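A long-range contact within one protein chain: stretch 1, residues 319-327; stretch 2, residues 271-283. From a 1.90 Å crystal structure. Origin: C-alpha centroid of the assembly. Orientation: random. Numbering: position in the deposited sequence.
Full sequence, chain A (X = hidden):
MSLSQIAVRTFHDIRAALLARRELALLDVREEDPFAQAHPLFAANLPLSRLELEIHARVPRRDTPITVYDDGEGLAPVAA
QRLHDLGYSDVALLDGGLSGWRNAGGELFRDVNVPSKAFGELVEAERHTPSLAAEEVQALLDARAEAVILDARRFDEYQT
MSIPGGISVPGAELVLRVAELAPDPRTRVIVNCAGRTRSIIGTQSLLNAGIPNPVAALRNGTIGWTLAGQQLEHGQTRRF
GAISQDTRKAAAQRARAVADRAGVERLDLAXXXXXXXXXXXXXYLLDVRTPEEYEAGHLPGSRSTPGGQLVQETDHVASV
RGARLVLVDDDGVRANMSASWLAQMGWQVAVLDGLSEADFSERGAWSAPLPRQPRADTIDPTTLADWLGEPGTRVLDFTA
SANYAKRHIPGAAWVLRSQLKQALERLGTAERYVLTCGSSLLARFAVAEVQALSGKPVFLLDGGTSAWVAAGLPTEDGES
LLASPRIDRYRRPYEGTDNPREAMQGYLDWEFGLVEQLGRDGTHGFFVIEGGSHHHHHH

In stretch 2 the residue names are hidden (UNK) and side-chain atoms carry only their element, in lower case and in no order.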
# COMPACT_ATOMS: atom_id res chain seq x y z
N SER A 319 -0.68 -9.65 2.61
CA SER A 319 0.72 -9.94 2.86
C SER A 319 1.03 -11.43 2.96
O SER A 319 2.19 -11.84 2.88
CB SER A 319 1.17 -9.21 4.13
OG SER A 319 0.93 -7.82 3.99
N VAL A 320 -0.01 -12.24 3.14
CA VAL A 320 0.17 -13.68 3.21
C VAL A 320 0.03 -14.23 1.80
O VAL A 320 -1.08 -14.34 1.27
CB VAL A 320 -0.91 -14.33 4.11
CG1 VAL A 320 -0.77 -15.85 4.07
CG2 VAL A 320 -0.77 -13.83 5.54
N ARG A 321 1.16 -14.56 1.18
CA ARG A 321 1.15 -15.11 -0.17
C ARG A 321 0.51 -16.49 -0.08
O ARG A 321 0.91 -17.30 0.76
CB ARG A 321 2.58 -15.20 -0.71
CG ARG A 321 2.68 -15.62 -2.18
CD ARG A 321 1.92 -14.67 -3.10
NE ARG A 321 2.20 -14.97 -4.50
CZ ARG A 321 1.47 -14.54 -5.53
NH1 ARG A 321 0.40 -13.79 -5.33
NH2 ARG A 321 1.82 -14.87 -6.77
N GLY A 322 -0.47 -16.76 -0.93
CA GLY A 322 -1.15 -18.04 -0.88
C GLY A 322 -2.52 -17.91 -0.23
O GLY A 322 -3.31 -18.86 -0.24
N ALA A 323 -2.79 -16.74 0.35
CA ALA A 323 -4.07 -16.47 1.01
C ALA A 323 -5.21 -16.39 0.01
O ALA A 323 -5.00 -16.46 -1.20
CB ALA A 323 -3.99 -15.17 1.81
N ARG A 324 -6.41 -16.19 0.54
CA ARG A 324 -7.65 -16.12 -0.22
C ARG A 324 -8.25 -14.72 -0.13
O ARG A 324 -8.28 -14.13 0.95
CB ARG A 324 -8.61 -17.14 0.41
CG ARG A 324 -9.54 -17.84 -0.51
CD ARG A 324 -9.89 -19.23 0.04
NE ARG A 324 -10.34 -19.26 1.43
CZ ARG A 324 -10.83 -20.36 2.02
NH1 ARG A 324 -10.91 -21.49 1.33
NH2 ARG A 324 -11.24 -20.34 3.28
N LEU A 325 -8.74 -14.19 -1.25
CA LEU A 325 -9.35 -12.85 -1.28
C LEU A 325 -10.81 -12.87 -1.75
O LEU A 325 -11.15 -13.58 -2.70
CB LEU A 325 -8.57 -11.91 -2.21
CG LEU A 325 -7.25 -11.29 -1.75
CD1 LEU A 325 -6.25 -12.35 -1.36
CD2 LEU A 325 -6.70 -10.44 -2.89
N VAL A 326 -11.67 -12.10 -1.09
CA VAL A 326 -13.08 -12.00 -1.47
C VAL A 326 -13.36 -10.51 -1.70
O VAL A 326 -13.22 -9.70 -0.80
CB VAL A 326 -14.00 -12.52 -0.36
CG1 VAL A 326 -15.46 -12.33 -0.76
CG2 VAL A 326 -13.73 -13.99 -0.10
N LEU A 327 -13.76 -10.16 -2.92
CA LEU A 327 -14.00 -8.76 -3.25
C LEU A 327 -15.45 -8.31 -3.27
O LEU A 327 -16.33 -9.00 -3.78
CB LEU A 327 -13.34 -8.43 -4.59
CG LEU A 327 -11.86 -8.79 -4.73
CD1 LEU A 327 -11.30 -8.14 -5.99
CD2 LEU A 327 -11.08 -8.32 -3.50
N UNK A 271 -21.39 -18.67 1.36
CA UNK A 271 -20.10 -19.19 0.93
C UNK A 271 -18.97 -18.46 1.64
O UNK A 271 -17.95 -19.06 1.98
N UNK A 272 -19.15 -17.16 1.85
CA UNK A 272 -18.15 -16.35 2.53
C UNK A 272 -17.99 -16.85 3.97
O UNK A 272 -16.88 -17.10 4.43
c UNK A 272 -17.73 -13.94 3.42
c UNK A 272 -18.29 -12.53 3.34
c UNK A 272 -18.57 -14.88 2.55
c UNK A 272 -16.28 -13.98 2.96
N UNK A 273 -19.12 -16.99 4.66
CA UNK A 273 -19.11 -17.45 6.05
C UNK A 273 -18.36 -18.77 6.18
O UNK A 273 -17.60 -18.97 7.13
c UNK A 273 -20.55 -17.61 6.55
N UNK A 274 -18.57 -19.66 5.22
CA UNK A 274 -17.90 -20.96 5.22
C UNK A 274 -16.39 -20.79 5.15
O UNK A 274 -15.65 -21.41 5.92
c UNK A 274 -18.38 -21.80 4.04
c UNK A 274 -17.63 -23.94 5.16
o UNK A 274 -18.66 -24.13 5.81
n UNK A 274 -16.45 -24.44 5.53
c UNK A 274 -17.65 -23.13 3.88
N UNK A 275 -15.92 -19.95 4.23
CA UNK A 275 -14.49 -19.71 4.09
C UNK A 275 -13.89 -19.18 5.38
O UNK A 275 -12.82 -19.62 5.81
c UNK A 275 -14.23 -18.72 2.95
c UNK A 275 -14.45 -20.65 1.27
c UNK A 275 -13.26 -19.50 -1.93
c UNK A 275 -12.77 -18.25 -2.21
c UNK A 275 -13.67 -19.75 -0.62
n UNK A 275 -14.19 -20.89 -0.06
c UNK A 275 -13.09 -17.51 0.08
c UNK A 275 -14.10 -19.37 1.60
c UNK A 275 -13.60 -18.77 0.40
c UNK A 275 -12.68 -17.26 -1.23
N UNK A 276 -14.59 -18.24 6.01
CA UNK A 276 -14.12 -17.65 7.26
C UNK A 276 -14.15 -18.68 8.39
O UNK A 276 -13.49 -18.50 9.41
o UNK A 276 -17.22 -14.58 7.12
c UNK A 276 -16.05 -14.29 6.82
n UNK A 276 -15.63 -13.03 6.73
c UNK A 276 -15.03 -15.38 6.53
c UNK A 276 -14.98 -16.44 7.62
N UNK A 277 -14.91 -19.75 8.19
CA UNK A 277 -15.02 -20.80 9.20
C UNK A 277 -13.88 -21.82 9.06
O UNK A 277 -13.67 -22.64 9.95
c UNK A 277 -16.62 -22.49 10.21
o UNK A 277 -16.81 -23.70 9.94
c UNK A 277 -16.37 -21.52 9.07
o UNK A 277 -16.64 -22.05 11.38
N UNK A 278 -13.16 -21.76 7.94
CA UNK A 278 -12.04 -22.67 7.69
C UNK A 278 -10.79 -22.03 8.26
O UNK A 278 -10.17 -21.16 7.63
c UNK A 278 -13.23 -23.21 5.50
o UNK A 278 -12.25 -23.12 3.33
c UNK A 278 -13.08 -23.69 4.07
c UNK A 278 -11.90 -22.92 6.19
o UNK A 278 -13.80 -24.63 3.69
N UNK A 279 -10.41 -22.46 9.46
CA UNK A 279 -9.26 -21.92 10.17
C UNK A 279 -7.90 -22.27 9.60
O UNK A 279 -6.88 -21.81 10.11
c UNK A 279 -12.28 -20.78 13.03
n UNK A 279 -12.55 -22.03 13.37
c UNK A 279 -10.63 -22.04 12.31
n UNK A 279 -11.13 -20.76 12.39
c UNK A 279 -9.33 -22.36 11.64
c UNK A 279 -11.53 -22.84 12.93
N UNK A 280 -7.86 -23.07 8.54
CA UNK A 280 -6.59 -23.44 7.93
C UNK A 280 -6.23 -22.47 6.80
O UNK A 280 -5.17 -22.58 6.19
o UNK A 280 -7.40 -25.60 5.22
c UNK A 280 -6.67 -24.87 7.38
o UNK A 280 -8.85 -24.54 6.49
c UNK A 280 -7.71 -25.01 6.28
N UNK A 281 -7.12 -21.51 6.53
CA UNK A 281 -6.88 -20.54 5.46
C UNK A 281 -7.08 -19.10 5.91
O UNK A 281 -7.83 -18.82 6.85
n UNK A 281 -7.26 -21.92 0.32
c UNK A 281 -6.12 -22.15 2.91
c UNK A 281 -7.79 -20.81 4.26
n UNK A 281 -6.06 -19.99 -0.07
c UNK A 281 -7.52 -22.10 3.49
n UNK A 281 -5.85 -21.08 1.95
c UNK A 281 -6.39 -21.00 0.74
N UNK A 282 -6.39 -18.19 5.23
CA UNK A 282 -6.49 -16.76 5.49
C UNK A 282 -7.44 -16.21 4.43
O UNK A 282 -7.21 -16.39 3.24
c UNK A 282 -5.13 -16.06 5.33
o UNK A 282 -4.21 -16.54 6.32
c UNK A 282 -5.29 -14.55 5.48
N UNK A 283 -8.49 -15.53 4.86
CA UNK A 283 -9.46 -14.96 3.93
C UNK A 283 -9.62 -13.46 4.17
O UNK A 283 -10.08 -13.05 5.23
c UNK A 283 -11.85 -15.05 3.10
c UNK A 283 -10.85 -15.64 4.09
o UNK A 283 -10.72 -17.04 3.84

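Position 271 carries no side-chain atoms at all and lies out of reach of stretch 1: Gly 271, in a helix that began earlier in the chain. Position 272 has four carbons, forked at the second. Its CA-to-CB bond points sideways, but the fork comes nearer, and one tip stops 4.0 Å from Val 326 CG2. The pattern is that of leucine, and the tip is CD1 of Leu 272.

Position 273 bears a single carbon, exposed and far from the other stretch: Ala 273. At 274 three carbons end in one oxygen and one nitrogen, an amide that does not touch stretch 1, so Gln 274.

Position 275 shows one carbon followed by fused five- and six-membered rings holding eight carbons and one nitrogen. Its CA-to-CB bond points toward stretch 1, and the rings give a flat platform on which the guanidinium of Arg 324 lies, with Val 326 CG2 close by. This can only be Trp 275. The planes of guanidinium and indole are 5° apart, Arg 324 CZ sitting 3.5 Å from the centroid of the five-membered ring of Trp 275, a cation-pi contact. Arg 324 CD packs 3.5 Å from the centroid of the six-membered ring of Trp 275, so charge and aliphatic chain share one face. Val 326 CG2 adds an apolar contact, 3.6 Å from Trp 275 CE3.

Position 276 repeats the amide pattern, three carbons with one oxygen and one nitrogen, and its CA-to-CB bond points away: Gln 276. Position 277 has two carbons with two oxygens on the second, its CA-to-CB bond again pointing away: Asp 277. Position 278 has one carbon more before its two oxygens, and one of these oxygens meets the guanidinium of Arg 324. It is Glu 278, whose OE1 accepts hydrogen bonds from Arg 324 NH1 at 2.9 Å and Arg 324 NH2 at 3.0 Å, forming a salt bridge. Its OE2 takes a hydrogen bond from Gln 274 NE2 at 3.2 Å.

Position 279 has one carbon and a five-membered ring of three carbons and two nitrogens, its CA-to-CB bond pointing away: His 279. Position 280, two carbons and two oxygens, makes no contact: Asp 280. At 281 come three carbons, a nitrogen and a carbon with two more nitrogens. One terminal nitrogen lies 3.0 Å from Gly 322 O, and the first carbon covers the face of the Arg 324 guanidinium opposite Trp 275. This is Arg 281, whose NH2 donates to Gly 322 O.

Position 282 has one carbon bearing an oxygen and a carbon. Its CB lies 3.8 Å from Ala 323 CB, and its backbone O accepts a hydrogen bond from Arg 324 N at 2.8 Å: Thr 282. Position 283 has the same branching, with its oxygen 3.3 Å from Arg 324 NE: Thr 283, whose OG1 accepts that hydrogen bond.

The contact works by building a socket around one arginine. A parallel bridge between Arg 324 and Thr 283 places their side chains on the same sheet face; the indole then supports the guanidinium, while carboxylate and hydroxyl meet its edge. Beside it, Val 326 packs against Leu 272 and Trp 275. The rule is to fix the backbone, then satisfy both the faces and the edge of the buried charge.

Stretch 2 (271-283) GLAQWQDEHDRTT
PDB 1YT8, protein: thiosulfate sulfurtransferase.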